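Long-range contacts in uncharacterized protein (Helicobacter pylori, PDB 4O5J), which is the sialic acid-binding adhesin SabA, an outer membrane protein whose extracellular domain probably attaches the bacterium to sialylated host carbohydrates: residues T212-K217 with N235-Y240; S222-T227 with Y316-K321; Y240-N245 with N309-E314; K247-I252 with Q302-L307. All coordinates share one frame; numbering follows the deposited sequence.

Contact 1. Residues T212-K217 with N235-Y240; sequences TAMMWK and NYPTQY. With EDO (1,2-ethanediol), chain B.
Met214 and Asn235 form an antiparallel hydrogen-bonded pair in the two-stranded ribbon of strands 214-215 and 234-235, at one end of the SabA adhesion domain. Met214 N donates to Asn235 O at 2.8 Å, and Asn235 N returns a longer bond to Met214 O at 3.2 Å. Beside this pair the Trp216 indole meets the Tyr240 phenol obliquely, with planes at 43°. Trp216 NE1 lies almost over the centre of the phenol, and CD1 of the same indole comes 3.4 Å from Tyr240 CZ. Met214 fills the angle between these residues: chi1 of 59° sets CG between its own N and carbonyl carbon, and the chain bends at chi3, so that CG lies 4.2 Å from Tyr240 CE2, SD makes an oblique Met-aromatic contact with the same ring and CE lies over the rim of one face of the Trp216 indole. Across the ribbon, Ala213 CB sits over the rim of one face of the Tyr236 ring. Further out, Ser233 OG is hydrogen-bonded to Tyr240 OH, Ala143 O to Thr212 OG1, and Phe97 and Tyr101 of helix 82-101 touch Met214. Asn235 OD1 accepts Tyr236 N in the carbonyl plane, on a lone pair; its ND2 reaches O1 of a 1,2-ethanediol, probably from the crystallisation liquor, at 3.2 Å.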
loop_
_atom_site.group_PDB
_atom_site.type_symbol
_atom_site.label_atom_id
_atom_site.label_comp_id
_atom_site.label_asym_id
_atom_site.label_seq_id
_atom_site.Cartn_x
_atom_site.Cartn_y
_atom_site.Cartn_z
ATOM N N THR A 212 -21.423 16.703 -2.820
ATOM C CA THR A 212 -22.579 15.912 -3.145
ATOM C C THR A 212 -22.557 14.690 -2.228
ATOM O O THR A 212 -21.573 13.932 -2.220
ATOM C CB THR A 212 -22.501 15.437 -4.615
ATOM O OG1 THR A 212 -22.689 16.617 -5.463
ATOM C CG2 THR A 212 -23.646 14.461 -4.928
ATOM N N ALA A 213 -23.633 14.472 -1.484
ATOM C CA ALA A 213 -23.672 13.318 -0.543
ATOM C C ALA A 213 -24.088 12.063 -1.260
ATOM O O ALA A 213 -24.860 12.128 -2.225
ATOM C CB ALA A 213 -24.640 13.656 0.606
ATOM N N MET A 214 -23.595 10.905 -0.827
ATOM C CA MET A 214 -24.039 9.668 -1.436
ATOM C C MET A 214 -25.149 9.005 -0.623
ATOM O O MET A 214 -25.051 8.865 0.629
ATOM C CB MET A 214 -22.839 8.706 -1.694
ATOM C CG MET A 214 -22.065 8.311 -0.477
ATOM S SD MET A 214 -20.636 7.246 -0.864
ATOM C CE MET A 214 -21.419 5.735 -1.473
ATOM N N MET A 215 -26.211 8.575 -1.305
ATOM C CA MET A 215 -27.343 7.923 -0.658
ATOM C C MET A 215 -27.147 6.397 -0.720
ATOM O O MET A 215 -27.489 5.760 -1.745
ATOM C CB MET A 215 -28.631 8.322 -1.373
ATOM C CG MET A 215 -28.896 9.822 -1.309
ATOM S SD MET A 215 -30.391 10.358 -2.230
ATOM C CE MET A 215 -29.859 10.122 -3.948
ATOM N N TRP A 216 -26.584 5.807 0.321
ATOM C CA TRP A 216 -26.331 4.355 0.331
ATOM C C TRP A 216 -27.586 3.524 0.162
ATOM O O TRP A 216 -27.514 2.402 -0.311
ATOM C CB TRP A 216 -25.585 3.906 1.575
ATOM C CG TRP A 216 -24.141 4.295 1.576
ATOM C CD1 TRP A 216 -23.615 5.547 1.802
ATOM C CD2 TRP A 216 -22.999 3.400 1.406
ATOM N NE1 TRP A 216 -22.216 5.503 1.741
ATOM C CE2 TRP A 216 -21.809 4.210 1.511
ATOM C CE3 TRP A 216 -22.861 2.021 1.188
ATOM C CZ2 TRP A 216 -20.539 3.663 1.410
ATOM C CZ3 TRP A 216 -21.606 1.474 1.075
ATOM C CH2 TRP A 216 -20.446 2.265 1.176
ATOM N N LYS A 217 -28.758 4.066 0.540
ATOM C CA LYS A 217 -29.997 3.336 0.363
ATOM C C LYS A 217 -30.281 3.071 -1.127
ATOM O O LYS A 217 -31.009 2.106 -1.458
ATOM C CB LYS A 217 -31.165 4.097 0.999
ATOM C CG LYS A 217 -32.465 3.337 1.000
ATOM C CD LYS A 217 -32.341 2.012 1.862
ATOM C CE LYS A 217 -33.668 1.220 1.840
ATOM N NZ LYS A 217 -33.556 -0.048 2.603
ATOM N N ASN A 235 -24.560 10.525 3.261
ATOM C CA ASN A 235 -23.569 11.497 3.731
ATOM C C ASN A 235 -22.480 11.702 2.690
ATOM O O ASN A 235 -22.385 10.896 1.743
ATOM C CB ASN A 235 -22.958 11.036 5.058
ATOM C CG ASN A 235 -22.610 12.226 5.958
ATOM O OD1 ASN A 235 -22.258 13.320 5.490
ATOM N ND2 ASN A 235 -22.718 12.013 7.261
ATOM N N TYR A 236 -21.662 12.738 2.843
ATOM C CA TYR A 236 -20.571 12.965 1.874
ATOM C C TYR A 236 -19.590 11.803 1.960
ATOM O O TYR A 236 -19.372 11.243 3.022
ATOM C CB TYR A 236 -19.842 14.283 2.149
ATOM C CG TYR A 236 -20.778 15.417 2.160
ATOM C CD1 TYR A 236 -21.309 15.901 0.968
ATOM C CD2 TYR A 236 -21.210 16.013 3.368
ATOM C CE1 TYR A 236 -22.219 17.008 0.957
ATOM C CE2 TYR A 236 -22.135 17.075 3.357
ATOM C CZ TYR A 236 -22.608 17.552 2.127
ATOM O OH TYR A 236 -23.534 18.544 2.099
ATOM N N PRO A 237 -18.995 11.436 0.835
ATOM C CA PRO A 237 -18.043 10.306 0.826
ATOM C C PRO A 237 -16.956 10.421 1.887
ATOM O O PRO A 237 -16.494 9.401 2.393
ATOM C CB PRO A 237 -17.438 10.374 -0.594
ATOM C CG PRO A 237 -18.562 10.939 -1.399
ATOM C CD PRO A 237 -19.285 11.960 -0.520
ATOM N N THR A 238 -16.527 11.651 2.193
ATOM C CA THR A 238 -15.445 11.882 3.141
ATOM C C THR A 238 -15.897 11.507 4.585
ATOM O O THR A 238 -15.108 11.567 5.504
ATOM C CB THR A 238 -14.984 13.330 3.153
ATOM O OG1 THR A 238 -16.122 14.141 3.120
ATOM C CG2 THR A 238 -14.140 13.622 1.846
ATOM N N GLN A 239 -17.151 11.115 4.751
ATOM C CA GLN A 239 -17.632 10.628 6.066
ATOM C C GLN A 239 -17.571 9.120 6.132
ATOM O O GLN A 239 -17.909 8.569 7.149
ATOM C CB GLN A 239 -19.067 11.063 6.332
ATOM C CG GLN A 239 -19.281 12.570 6.422
ATOM C CD GLN A 239 -18.237 13.217 7.265
ATOM O OE1 GLN A 239 -18.315 13.185 8.476
ATOM N NE2 GLN A 239 -17.217 13.785 6.616
ATOM N N TYR A 240 -17.163 8.425 5.055
ATOM C CA TYR A 240 -17.087 6.949 5.093
ATOM C C TYR A 240 -15.671 6.451 5.025
ATOM O O TYR A 240 -14.873 6.902 4.157
ATOM C CB TYR A 240 -17.908 6.358 3.982
ATOM C CG TYR A 240 -19.390 6.654 4.121
ATOM C CD1 TYR A 240 -20.240 5.807 4.864
ATOM C CD2 TYR A 240 -19.953 7.774 3.531
ATOM C CE1 TYR A 240 -21.578 6.084 4.978
ATOM C CE2 TYR A 240 -21.289 8.072 3.670
ATOM C CZ TYR A 240 -22.099 7.224 4.382
ATOM O OH TYR A 240 -23.443 7.535 4.506
HETATM C C1 EDO B . -21.414 8.605 8.546
HETATM O O1 EDO B . -22.732 8.959 8.088
HETATM C C2 EDO B . -21.411 7.200 9.159
HETATM O O2 EDO B . -20.190 6.497 8.819
#

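Contact 2. Residues S222-T227 with Y316-K321; sequences SGVSNT and YKYLEK
Tyr318 OH reaches from helix 313-320 to the loop 222-227, lying 3.5 Å from Ser225 CA and close to its CB, and is hydrogen-bonded to Ile231 N further along the same loop. The phenol is thus held at its tip. Val224 CG1 lies over one face of the ring toward its rim, a CH-pi contact 3.9 Å from the centroid and 25° off the normal; CG1 stands anti to the backbone N (chi1 169°), while the other branch, CG2, faces the aliphatic CG atoms of Lys317 and Lys321. Val224 also opens a type I beta turn that ends at Thr227, and this turn packs on the last turns of the helix. Before it, Gly223 N bonds Asn226 OD1 at 2.7 Å, and Ser225 OG is bonded to Ile221 N, so side chains of the turn tie back to the preceding backbone. Trp216 meets the Tyr318 ring edge-to-face. Lys317, its tip led away from Val224, makes a weak salt bridge through NZ to Glu320 OE1 at 3.4 Å.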
loop_
_atom_site.group_PDB
_atom_site.type_symbol
_atom_site.label_atom_id
_atom_site.label_comp_id
_atom_site.label_asym_id
_atom_site.label_seq_id
_atom_site.Cartn_x
_atom_site.Cartn_y
_atom_site.Cartn_z
ATOM N N SER A 222 -28.417 -7.965 -3.648
ATOM C CA SER A 222 -29.108 -9.091 -3.029
ATOM C C SER A 222 -28.232 -9.813 -2.039
ATOM O O SER A 222 -27.092 -10.107 -2.314
ATOM C CB SER A 222 -29.538 -10.085 -4.083
ATOM O OG SER A 222 -30.615 -9.509 -4.765
ATOM N N GLY A 223 -28.772 -10.072 -0.862
ATOM C CA GLY A 223 -28.059 -10.816 0.164
ATOM C C GLY A 223 -27.157 -9.879 0.946
ATOM O O GLY A 223 -26.436 -10.293 1.813
ATOM N N VAL A 224 -27.168 -8.605 0.621
ATOM C CA VAL A 224 -26.369 -7.671 1.331
ATOM C C VAL A 224 -27.188 -6.455 1.780
ATOM O O VAL A 224 -27.234 -6.158 2.978
ATOM C CB VAL A 224 -25.201 -7.200 0.452
ATOM C CG1 VAL A 224 -24.498 -6.003 1.095
ATOM C CG2 VAL A 224 -24.245 -8.374 0.176
ATOM N N SER A 225 -27.839 -5.738 0.851
ATOM C CA SER A 225 -28.565 -4.538 1.224
ATOM C C SER A 225 -29.914 -4.890 1.814
ATOM O O SER A 225 -30.587 -4.020 2.415
ATOM C CB SER A 225 -28.773 -3.620 0.013
ATOM O OG SER A 225 -29.473 -4.326 -0.998
ATOM N N ASN A 226 -30.355 -6.123 1.654
ATOM C CA ASN A 226 -31.657 -6.533 2.204
ATOM C C ASN A 226 -31.402 -7.393 3.428
ATOM O O ASN A 226 -32.160 -8.212 3.729
ATOM C CB ASN A 226 -32.458 -7.310 1.170
ATOM C CG ASN A 226 -31.689 -8.518 0.657
ATOM O OD1 ASN A 226 -30.429 -8.624 0.731
ATOM N ND2 ASN A 226 -32.435 -9.453 0.131
ATOM N N THR A 227 -30.284 -7.260 4.108
ATOM C CA THR A 227 -30.102 -8.046 5.331
ATOM C C THR A 227 -29.665 -7.099 6.406
ATOM O O THR A 227 -29.524 -5.914 6.174
ATOM C CB THR A 227 -29.039 -9.106 5.150
ATOM O OG1 THR A 227 -27.790 -8.452 4.996
ATOM C CG2 THR A 227 -29.294 -9.976 3.944
ATOM N N TYR A 316 -16.669 -3.004 3.535
ATOM C CA TYR A 316 -15.807 -3.826 2.714
ATOM C C TYR A 316 -16.676 -4.824 1.946
ATOM O O TYR A 316 -16.428 -5.084 0.748
ATOM C CB TYR A 316 -14.760 -4.541 3.580
ATOM C CG TYR A 316 -13.763 -5.339 2.792
ATOM C CD1 TYR A 316 -12.793 -4.690 2.021
ATOM C CD2 TYR A 316 -13.778 -6.739 2.748
ATOM C CE1 TYR A 316 -11.875 -5.383 1.258
ATOM C CE2 TYR A 316 -12.831 -7.451 1.957
ATOM C CZ TYR A 316 -11.891 -6.759 1.228
ATOM O OH TYR A 316 -10.942 -7.418 0.467
ATOM N N LYS A 317 -17.695 -5.385 2.628
ATOM C CA LYS A 317 -18.572 -6.358 1.966
ATOM C C LYS A 317 -19.242 -5.712 0.743
ATOM O O LYS A 317 -19.368 -6.340 -0.297
ATOM C CB LYS A 317 -19.629 -6.930 2.960
ATOM C CG LYS A 317 -20.617 -7.898 2.375
ATOM C CD LYS A 317 -19.971 -9.143 1.748
ATOM C CE LYS A 317 -19.236 -10.054 2.749
ATOM N NZ LYS A 317 -18.373 -11.161 2.158
ATOM N N TYR A 318 -19.712 -4.471 0.875
ATOM C CA TYR A 318 -20.346 -3.744 -0.252
ATOM C C TYR A 318 -19.320 -3.587 -1.393
ATOM O O TYR A 318 -19.621 -3.872 -2.540
ATOM C CB TYR A 318 -20.814 -2.366 0.171
ATOM C CG TYR A 318 -22.201 -2.292 0.663
ATOM C CD1 TYR A 318 -23.212 -1.698 -0.118
ATOM C CD2 TYR A 318 -22.583 -2.828 1.927
ATOM C CE1 TYR A 318 -24.501 -1.600 0.335
ATOM C CE2 TYR A 318 -23.922 -2.711 2.362
ATOM C CZ TYR A 318 -24.856 -2.123 1.573
ATOM O OH TYR A 318 -26.200 -2.035 1.983
ATOM N N LEU A 319 -18.111 -3.183 -1.049
ATOM C CA LEU A 319 -17.031 -3.030 -2.012
ATOM C C LEU A 319 -16.748 -4.355 -2.743
ATOM O O LEU A 319 -16.673 -4.391 -3.970
ATOM C CB LEU A 319 -15.778 -2.574 -1.283
ATOM C CG LEU A 319 -14.559 -2.199 -2.118
ATOM C CD1 LEU A 319 -14.850 -0.960 -3.024
ATOM C CD2 LEU A 319 -13.421 -1.853 -1.154
ATOM N N GLU A 320 -16.593 -5.454 -2.011
ATOM C CA GLU A 320 -16.327 -6.763 -2.629
ATOM C C GLU A 320 -17.465 -7.184 -3.530
ATOM O O GLU A 320 -17.245 -7.903 -4.501
ATOM C CB GLU A 320 -16.256 -7.844 -1.543
ATOM C CG GLU A 320 -14.940 -7.868 -0.903
ATOM C CD GLU A 320 -14.876 -9.017 0.077
ATOM O OE1 GLU A 320 -15.929 -9.177 0.790
ATOM O OE2 GLU A 320 -13.791 -9.710 0.137
ATOM N N LYS A 321 -18.687 -6.758 -3.215
ATOM C CA LYS A 321 -19.856 -7.272 -3.947
ATOM C C LYS A 321 -20.404 -6.230 -4.920
ATOM O O LYS A 321 -21.513 -6.375 -5.458
ATOM C CB LYS A 321 -20.933 -7.738 -2.983
ATOM C CG LYS A 321 -20.514 -8.862 -2.067
ATOM C CD LYS A 321 -20.468 -10.135 -2.776
ATOM C CE LYS A 321 -20.250 -11.252 -1.781
ATOM N NZ LYS A 321 -20.429 -12.447 -2.621
#

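Contact 3. Residues Y240-N245 with N309-E314; sequences YAVFNN and NSIPAE
The start of helix 241-268 packs against the short linker between helices 281-309 and 313-320, where the chain turns from one helix into the next. Three side chains of the helix meet three successive residues of the linker, and the backbones come as near as 5.4 Å between Val242 CA and Ile311 CA. Ala241 CB lies against the Pro312 ring, 3.6 Å from CD. Next to it, Ile311 crosses Val242 obliquely: its CG2 branch, anti to the backbone N, comes 3.9 Å from Val242 CB, and its CG1 branch turns toward Asn245, 4.0 Å from CB. Asn245 itself reaches across with its amide, ND2 standing 3.3 Å from Ser310 CB and 3.7 Å from Ile311 CG1. That nitrogen is hydrogen-bonded to Leu307 O, near the C-terminal end of helix 281-309, so the amide lies over the apolar part of the linker while its N-H is taken by a helix carbonyl. Ser310 OG, just past that helix, is hydrogen-bonded to Asn306 O in its last turn. Val242 N is bonded to Gln315 OE1 of helix 313-320, and Leu319 touches the Val242 side chain. The segments thus meet by van der Waals contact, mostly aliphatic, with the Asn245 amide laid against carbon atoms of Ser310 and Ile311, while the polar atoms around them find partners on the adjoining helices.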
loop_
_atom_site.group_PDB
_atom_site.type_symbol
_atom_site.label_atom_id
_atom_site.label_comp_id
_atom_site.label_asym_id
_atom_site.label_seq_id
_atom_site.Cartn_x
_atom_site.Cartn_y
_atom_site.Cartn_z
ATOM N N TYR A 240 -17.163 8.425 5.055
ATOM C CA TYR A 240 -17.087 6.949 5.093
ATOM C C TYR A 240 -15.671 6.451 5.025
ATOM O O TYR A 240 -14.873 6.902 4.157
ATOM C CB TYR A 240 -17.908 6.358 3.982
ATOM C CG TYR A 240 -19.390 6.654 4.121
ATOM C CD1 TYR A 240 -20.240 5.807 4.864
ATOM C CD2 TYR A 240 -19.953 7.774 3.531
ATOM C CE1 TYR A 240 -21.578 6.084 4.978
ATOM C CE2 TYR A 240 -21.289 8.072 3.670
ATOM C CZ TYR A 240 -22.099 7.224 4.382
ATOM O OH TYR A 240 -23.443 7.535 4.506
ATOM N N ALA A 241 -15.314 5.538 5.937
ATOM C CA ALA A 241 -13.955 5.037 6.040
ATOM C C ALA A 241 -13.515 4.317 4.753
ATOM O O ALA A 241 -12.332 4.321 4.399
ATOM C CB ALA A 241 -13.791 4.102 7.297
ATOM N N VAL A 242 -14.449 3.663 4.078
ATOM C CA VAL A 242 -14.099 2.923 2.875
ATOM C C VAL A 242 -13.550 3.920 1.851
ATOM O O VAL A 242 -12.532 3.655 1.221
ATOM C CB VAL A 242 -15.265 2.127 2.290
ATOM C CG1 VAL A 242 -16.398 3.029 1.835
ATOM C CG2 VAL A 242 -14.768 1.246 1.138
ATOM N N PHE A 243 -14.195 5.079 1.725
ATOM C CA PHE A 243 -13.726 6.113 0.834
ATOM C C PHE A 243 -12.391 6.711 1.303
ATOM O O PHE A 243 -11.407 6.751 0.526
ATOM C CB PHE A 243 -14.739 7.205 0.662
ATOM C CG PHE A 243 -14.252 8.336 -0.266
ATOM C CD1 PHE A 243 -14.290 8.193 -1.649
ATOM C CD2 PHE A 243 -13.692 9.511 0.270
ATOM C CE1 PHE A 243 -13.809 9.220 -2.474
ATOM C CE2 PHE A 243 -13.238 10.502 -0.516
ATOM C CZ PHE A 243 -13.299 10.373 -1.901
ATOM N N ASN A 244 -12.333 7.191 2.537
ATOM C CA ASN A 244 -11.147 7.819 3.038
ATOM C C ASN A 244 -9.935 6.894 2.985
ATOM O O ASN A 244 -8.850 7.312 2.573
ATOM C CB ASN A 244 -11.364 8.307 4.459
ATOM C CG ASN A 244 -12.455 9.362 4.539
ATOM O OD1 ASN A 244 -12.709 10.074 3.550
ATOM N ND2 ASN A 244 -13.135 9.439 5.658
ATOM N N ASN A 245 -10.104 5.652 3.439
ATOM C CA ASN A 245 -8.988 4.743 3.495
ATOM C C ASN A 245 -8.446 4.460 2.056
ATOM O O ASN A 245 -7.248 4.448 1.838
ATOM C CB ASN A 245 -9.377 3.445 4.165
ATOM C CG ASN A 245 -9.368 3.568 5.687
ATOM O OD1 ASN A 245 -9.314 4.668 6.236
ATOM N ND2 ASN A 245 -9.413 2.420 6.364
ATOM N N ASN A 309 -7.633 -3.179 6.045
ATOM C CA ASN A 309 -8.090 -3.964 7.212
ATOM C C ASN A 309 -8.841 -3.046 8.197
ATOM O O ASN A 309 -9.578 -3.507 8.958
ATOM C CB ASN A 309 -6.867 -4.600 7.820
ATOM C CG ASN A 309 -7.205 -5.649 8.794
ATOM O OD1 ASN A 309 -7.369 -6.802 8.421
ATOM N ND2 ASN A 309 -7.369 -5.254 10.068
ATOM N N SER A 310 -8.708 -1.718 8.082
ATOM C CA SER A 310 -9.325 -0.734 8.932
ATOM C C SER A 310 -10.686 -0.350 8.356
ATOM O O SER A 310 -11.373 0.497 8.922
ATOM C CB SER A 310 -8.508 0.568 8.925
ATOM O OG SER A 310 -7.422 0.409 9.604
ATOM N N ILE A 311 -11.058 -0.880 7.196
ATOM C CA ILE A 311 -12.344 -0.566 6.608
ATOM C C ILE A 311 -13.424 -1.381 7.330
ATOM O O ILE A 311 -13.294 -2.578 7.428
ATOM C CB ILE A 311 -12.395 -0.891 5.120
ATOM C CG1 ILE A 311 -11.402 -0.011 4.351
ATOM C CG2 ILE A 311 -13.825 -0.727 4.566
ATOM C CD1 ILE A 311 -11.207 -0.431 2.871
ATOM N N PRO A 312 -14.496 -0.732 7.837
ATOM C CA PRO A 312 -15.502 -1.518 8.582
ATOM C C PRO A 312 -16.011 -2.635 7.651
ATOM O O PRO A 312 -16.207 -2.449 6.430
ATOM C CB PRO A 312 -16.594 -0.494 8.915
ATOM C CG PRO A 312 -15.859 0.853 8.929
ATOM C CD PRO A 312 -14.721 0.705 7.915
ATOM N N ALA A 313 -16.151 -3.802 8.213
ATOM C CA ALA A 313 -16.526 -5.058 7.580
ATOM C C ALA A 313 -17.697 -4.917 6.624
ATOM O O ALA A 313 -17.690 -5.520 5.564
ATOM C CB ALA A 313 -16.815 -6.208 8.681
ATOM N N GLU A 314 -18.737 -4.203 7.016
ATOM C CA GLU A 314 -19.906 -4.107 6.190
ATOM C C GLU A 314 -19.608 -3.248 4.945
ATOM O O GLU A 314 -20.127 -3.528 3.865
ATOM C CB GLU A 314 -21.036 -3.452 6.992
ATOM C CG GLU A 314 -22.328 -3.399 6.201
ATOM C CD GLU A 314 -22.958 -4.765 5.917
ATOM O OE1 GLU A 314 -22.740 -5.689 6.743
ATOM O OE2 GLU A 314 -23.692 -4.904 4.898
#

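Contact 4. Residues K247-I252 with Q302-L307; sequences KAMIPI and QDIFNL
Asp303 and Ile252 touch where helices 281-309 and 241-268 lie side by side and antiparallel, with short-segment axes 9.7 Å apart at an angle of 175°. The Asp303 contact is slight: its CB lies 4.3 Å from Ile252 CD1. One residue on, Ile304 meets two partners. Its CD1 approaches Ile252 CG2 at 4.1 Å, the two side chains sliding past each other, and its CG2 lies 4.3 Å from Met249 SD; Val90 of helix 82-101 and Ile350 of helix 343-396 touch the same isoleucine. A turn later comes Leu307, whose CD1 meets Ile252 CD1 tip to tip at 3.6 Å and also reaches Met249 CG and, more distantly, Ala248 CB. Met249 runs past this leucine in the opposite direction, and because its chain is extended beyond CG (chi3 -173°) its CE arrives 3.7 Å from Leu307 CB. At Pro251, which has no N-H to give to the preceding turn, helix 241-268 is kinked. Between these two segments the packing is almost entirely apolar, built mainly from branched aliphatic ends and one thioether, so it rests on shape and the burial of hydrocarbon; the directional bond, from Asn245 to Leu307 O, lies at its border.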
loop_
_atom_site.group_PDB
_atom_site.type_symbol
_atom_site.label_atom_id
_atom_site.label_comp_id
_atom_site.label_asym_id
_atom_site.label_seq_id
_atom_site.Cartn_x
_atom_site.Cartn_y
_atom_site.Cartn_z
ATOM N N LYS A 247 -8.716 6.364 -0.542
ATOM C CA LYS A 247 -8.092 7.596 -1.005
ATOM C C LYS A 247 -6.692 7.743 -0.442
ATOM O O LYS A 247 -5.767 8.161 -1.144
ATOM C CB LYS A 247 -8.968 8.816 -0.655
ATOM C CG LYS A 247 -8.414 10.108 -1.248
ATOM C CD LYS A 247 -9.423 11.251 -1.037
ATOM C CE LYS A 247 -8.995 12.562 -1.661
ATOM N NZ LYS A 247 -7.788 13.055 -1.014
ATOM N N ALA A 248 -6.507 7.363 0.822
ATOM C CA ALA A 248 -5.185 7.533 1.449
ATOM C C ALA A 248 -4.146 6.571 0.865
ATOM O O ALA A 248 -2.940 6.838 0.909
ATOM C CB ALA A 248 -5.297 7.356 2.982
ATOM N N MET A 249 -4.595 5.434 0.329
ATOM C CA MET A 249 -3.663 4.424 -0.202
ATOM C C MET A 249 -2.907 4.971 -1.437
ATOM O O MET A 249 -1.740 4.589 -1.680
ATOM C CB MET A 249 -4.413 3.211 -0.665
ATOM C CG MET A 249 -5.096 2.474 0.464
ATOM S SD MET A 249 -6.159 1.201 -0.263
ATOM C CE MET A 249 -7.068 0.562 1.201
ATOM N N ILE A 250 -3.533 5.876 -2.175
ATOM C CA ILE A 250 -2.924 6.271 -3.500
ATOM C C ILE A 250 -1.563 6.982 -3.351
ATOM O O ILE A 250 -0.545 6.503 -3.873
ATOM C CB ILE A 250 -3.918 7.046 -4.354
ATOM C CG1 ILE A 250 -5.145 6.162 -4.581
ATOM C CG2 ILE A 250 -3.288 7.497 -5.708
ATOM C CD1 ILE A 250 -6.395 6.919 -4.890
ATOM N N PRO A 251 -1.498 8.093 -2.591
ATOM C CA PRO A 251 -0.209 8.761 -2.421
ATOM C C PRO A 251 0.812 7.852 -1.768
ATOM O O PRO A 251 1.986 7.917 -2.119
ATOM C CB PRO A 251 -0.511 9.936 -1.476
ATOM C CG PRO A 251 -1.971 10.140 -1.571
ATOM C CD PRO A 251 -2.567 8.787 -1.854
ATOM N N ILE A 252 0.369 6.991 -0.852
ATOM C CA ILE A 252 1.296 6.045 -0.217
ATOM C C ILE A 252 1.883 5.112 -1.273
ATOM O O ILE A 252 3.097 4.863 -1.308
ATOM C CB ILE A 252 0.614 5.200 0.885
ATOM C CG1 ILE A 252 0.269 6.080 2.073
ATOM C CG2 ILE A 252 1.503 4.064 1.330
ATOM C CD1 ILE A 252 -0.600 5.350 3.150
ATOM N N GLN A 302 2.693 -2.636 3.865
ATOM C CA GLN A 302 1.983 -2.925 5.098
ATOM C C GLN A 302 0.976 -1.815 5.395
ATOM O O GLN A 302 -0.143 -2.114 5.804
ATOM C CB GLN A 302 2.963 -3.126 6.219
ATOM C CG GLN A 302 2.291 -3.232 7.551
ATOM C CD GLN A 302 3.251 -3.743 8.519
ATOM O OE1 GLN A 302 3.321 -4.938 8.746
ATOM N NE2 GLN A 302 4.015 -2.860 9.092
ATOM N N ASP A 303 1.351 -0.540 5.179
ATOM C CA ASP A 303 0.421 0.564 5.406
ATOM C C ASP A 303 -0.834 0.351 4.586
ATOM O O ASP A 303 -1.959 0.552 5.067
ATOM C CB ASP A 303 1.050 1.898 5.021
ATOM C CG ASP A 303 2.203 2.322 5.953
ATOM O OD1 ASP A 303 2.183 1.889 7.125
ATOM O OD2 ASP A 303 3.122 3.120 5.536
ATOM N N ILE A 304 -0.667 -0.075 3.331
ATOM C CA ILE A 304 -1.854 -0.279 2.477
ATOM C C ILE A 304 -2.729 -1.434 2.997
ATOM O O ILE A 304 -3.935 -1.331 3.013
ATOM C CB ILE A 304 -1.436 -0.494 1.002
ATOM C CG1 ILE A 304 -0.984 0.851 0.407
ATOM C CG2 ILE A 304 -2.593 -1.085 0.194
ATOM C CD1 ILE A 304 0.176 0.627 -0.459
ATOM N N PHE A 305 -2.106 -2.535 3.399
ATOM C CA PHE A 305 -2.856 -3.630 3.972
ATOM C C PHE A 305 -3.664 -3.134 5.189
ATOM O O PHE A 305 -4.881 -3.392 5.294
ATOM C CB PHE A 305 -1.988 -4.832 4.333
ATOM C CG PHE A 305 -2.785 -5.872 5.108
ATOM C CD1 PHE A 305 -3.745 -6.655 4.468
ATOM C CD2 PHE A 305 -2.668 -5.983 6.470
ATOM C CE1 PHE A 305 -4.517 -7.580 5.161
ATOM C CE2 PHE A 305 -3.435 -6.931 7.185
ATOM C CZ PHE A 305 -4.371 -7.723 6.538
ATOM N N ASN A 306 -3.013 -2.390 6.075
ATOM C CA ASN A 306 -3.679 -1.846 7.264
ATOM C C ASN A 306 -4.839 -0.966 6.901
ATOM O O ASN A 306 -5.874 -0.971 7.602
ATOM C CB ASN A 306 -2.675 -1.114 8.174
ATOM C CG ASN A 306 -1.732 -2.091 8.892
ATOM O OD1 ASN A 306 -1.990 -3.303 8.915
ATOM N ND2 ASN A 306 -0.639 -1.566 9.511
ATOM N N LEU A 307 -4.708 -0.187 5.807
ATOM C CA LEU A 307 -5.802 0.689 5.393
ATOM C C LEU A 307 -6.997 -0.147 4.908
ATOM O O LEU A 307 -8.138 0.237 5.122
ATOM C CB LEU A 307 -5.349 1.674 4.283
ATOM C CG LEU A 307 -4.501 2.864 4.842
ATOM C CD1 LEU A 307 -3.705 3.577 3.735
ATOM C CD2 LEU A 307 -5.419 3.801 5.599
#

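How the contacts relate
Contact 1 is the most buried and the only one with hydrogen bonds between its segments; contacts 2 to 4 are partly buried and join their segments by van der Waals packing. Aromatic rings mark contacts 1 and 2, which touch where Trp216 meets Tyr318, whereas contacts 3 and 4 are largely aliphatic. Helix 241-268 runs through contacts 3 and 4, and Tyr240, just before it, carries part of contact 1 and opens a segment of contact 3. Helix 313-320 serves contacts 2 and 3. The centre of contact 4 is about 4 Å from the centre of the chain, those of contacts 1 and 2 about 24 Å. Contacts 3 and 4 are joined through the Asn245 amide.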